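Long-range contact in carboxypeptidase D (Drosophila melanogaster, PDB 3MN8), which releases C-terminal arginine and lysine from peptides and proteins as a zinc-dependent carboxypeptidase, processing growth factors, peptide hormones and neuropeptides: residues Ala354-Ala359 against Tyr383-Ala389. Sequence-based numbering, arbitrary orientation.
Sequences ANVYVA and YSVHASA
Strand 355-358 and the 383-388 part of strand 381-388 run antiparallel, the axes of these short segments 4.5 Å apart at closest approach and 158° between directions. Asn355 pairs with Ser388 and Tyr357 with His386 as hydrogen-bonded pairs: Asn355 N to Ser388 O 2.6 Å, Ser388 N to Asn355 O 2.7 Å, Tyr357 N to His386 O 2.6 Å and His386 N to Tyr357 O 2.8 Å. Val356-Ala387 and Val358-Val385 are the non-hydrogen-bonded pairs between and beyond them, with CA atoms 4.2 and 4.6 Å apart; Ala359 N extends the pairing to Ser384 O (3.2 Å). These are the central strands of a four-stranded sheet in the transthyretin-like, all-beta domain that follows the catalytic domain. The face of this sheet that carries Val356, Val358, Val385 and Ala387 packs on strands 339-344, 373-376 and 410-415 of the opposing sheet, completing a beta-sandwich core. There, with all three valines in t, Val356 CG1 meets Val385 CG1 at 3.6 Å, and Val358 CG1 lies 3.5 Å from Tyr383 CD2. On the more exposed face, Tyr357 (m) reaches alongside Ser388 (p), whose OG lies at the ring edge, 3.4 Å from Tyr357 CE1.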
loop_
_atom_site.group_PDB
_atom_site.type_symbol
_atom_site.label_atom_id
_atom_site.label_comp_id
_atom_site.label_asym_id
_atom_site.label_seq_id
_atom_site.Cartn_x
_atom_site.Cartn_y
_atom_site.Cartn_z
ATOM N N ALA A 354 -0.239 19.514 -11.790
ATOM C CA ALA A 354 -0.615 19.292 -13.174
ATOM C C ALA A 354 -1.359 17.967 -13.280
ATOM O O ALA A 354 -1.256 17.114 -12.392
ATOM C CB ALA A 354 0.613 19.286 -14.068
ATOM N N ASN A 355 -2.114 17.801 -14.362
ATOM C CA ASN A 355 -2.790 16.539 -14.625
ATOM C C ASN A 355 -2.196 15.807 -15.817
ATOM O O ASN A 355 -1.924 16.402 -16.862
ATOM C CB ASN A 355 -4.290 16.752 -14.825
ATOM C CG ASN A 355 -5.035 16.907 -13.513
ATOM O OD1 ASN A 355 -5.699 17.919 -13.280
ATOM N ND2 ASN A 355 -4.925 15.904 -12.644
ATOM N N VAL A 356 -1.989 14.510 -15.648
ATOM C CA VAL A 356 -1.464 13.663 -16.710
ATOM C C VAL A 356 -2.489 12.590 -17.079
ATOM O O VAL A 356 -2.813 11.716 -16.263
ATOM C CB VAL A 356 -0.117 13.013 -16.301
ATOM C CG1 VAL A 356 0.308 11.964 -17.322
ATOM C CG2 VAL A 356 0.969 14.089 -16.120
ATOM N N TYR A 357 -2.999 12.669 -18.310
ATOM C CA TYR A 357 -4.070 11.797 -18.758
ATOM C C TYR A 357 -3.604 10.722 -19.733
ATOM O O TYR A 357 -2.754 10.982 -20.589
ATOM C CB TYR A 357 -5.172 12.607 -19.441
ATOM C CG TYR A 357 -6.049 13.476 -18.555
ATOM C CD1 TYR A 357 -5.757 14.822 -18.360
ATOM C CD2 TYR A 357 -7.198 12.962 -17.957
ATOM C CE1 TYR A 357 -6.576 15.625 -17.567
ATOM C CE2 TYR A 357 -8.015 13.751 -17.169
ATOM C CZ TYR A 357 -7.703 15.077 -16.973
ATOM O OH TYR A 357 -8.524 15.854 -16.185
ATOM N N VAL A 358 -4.194 9.529 -19.601
ATOM C CA VAL A 358 -3.992 8.423 -20.534
ATOM C C VAL A 358 -5.302 8.089 -21.228
ATOM O O VAL A 358 -6.305 7.812 -20.572
ATOM C CB VAL A 358 -3.459 7.150 -19.818
ATOM C CG1 VAL A 358 -3.339 5.968 -20.794
ATOM C CG2 VAL A 358 -2.112 7.429 -19.144
ATOM N N ALA A 359 -5.291 8.123 -22.555
ATOM C CA ALA A 359 -6.482 7.794 -23.331
ATOM C C ALA A 359 -7.109 6.483 -22.871
ATOM O O ALA A 359 -6.473 5.430 -22.918
ATOM C CB ALA A 359 -6.149 7.731 -24.814
ATOM N N TYR A 383 0.082 3.461 -25.401
ATOM C CA TYR A 383 -0.826 4.508 -24.958
ATOM C C TYR A 383 -0.521 5.906 -25.510
ATOM O O TYR A 383 0.594 6.217 -25.901
ATOM C CB TYR A 383 -0.822 4.569 -23.444
ATOM C CG TYR A 383 -0.986 3.238 -22.758
ATOM C CD1 TYR A 383 0.067 2.326 -22.695
ATOM C CD2 TYR A 383 -2.189 2.901 -22.136
ATOM C CE1 TYR A 383 -0.079 1.100 -22.046
ATOM C CE2 TYR A 383 -2.347 1.684 -21.484
ATOM C CZ TYR A 383 -1.291 0.785 -21.440
ATOM O OH TYR A 383 -1.459 -0.420 -20.786
ATOM N N SER A 384 -1.545 6.749 -25.533
ATOM C CA SER A 384 -1.372 8.162 -25.831
ATOM C C SER A 384 -1.519 8.942 -24.535
ATOM O O SER A 384 -2.612 9.065 -23.971
ATOM C CB SER A 384 -2.397 8.632 -26.862
ATOM O OG SER A 384 -1.917 8.404 -28.174
ATOM N N VAL A 385 -0.401 9.449 -24.046
ATOM C CA VAL A 385 -0.402 10.182 -22.791
ATOM C C VAL A 385 -0.344 11.671 -23.080
ATOM O O VAL A 385 0.346 12.094 -24.010
ATOM C CB VAL A 385 0.815 9.793 -21.935
ATOM C CG1 VAL A 385 0.629 10.260 -20.516
ATOM C CG2 VAL A 385 1.025 8.291 -21.984
ATOM N N HIS A 386 -1.078 12.461 -22.301
ATOM C CA HIS A 386 -0.973 13.918 -22.380
ATOM C C HIS A 386 -1.157 14.585 -21.032
ATOM O O HIS A 386 -1.690 13.979 -20.096
ATOM C CB HIS A 386 -1.938 14.512 -23.422
ATOM C CG HIS A 386 -3.367 14.632 -22.966
ATOM N ND1 HIS A 386 -3.817 14.179 -21.749
ATOM C CD2 HIS A 386 -4.450 15.152 -23.599
ATOM C CE1 HIS A 386 -5.114 14.423 -21.642
ATOM N NE2 HIS A 386 -5.519 15.013 -22.749
ATOM N N ALA A 387 -0.726 15.839 -20.941
ATOM C CA ALA A 387 -0.733 16.549 -19.673
ATOM C C ALA A 387 -1.441 17.879 -19.804
ATOM O O ALA A 387 -1.409 18.525 -20.856
ATOM C CB ALA A 387 0.697 16.750 -19.166
ATOM N N SER A 388 -2.088 18.292 -18.725
ATOM C CA SER A 388 -2.731 19.588 -18.716
ATOM C C SER A 388 -2.635 20.220 -17.332
ATOM O O SER A 388 -2.332 19.548 -16.336
ATOM C CB SER A 388 -4.186 19.451 -19.147
ATOM O OG SER A 388 -4.862 18.516 -18.324
ATOM N N ALA A 389 -2.880 21.524 -17.287
ATOM C CA ALA A 389 -2.829 22.291 -16.052
ATOM C C ALA A 389 -3.470 23.658 -16.280
ATOM O O ALA A 389 -3.353 24.244 -17.359
ATOM C CB ALA A 389 -1.378 22.447 -15.570
#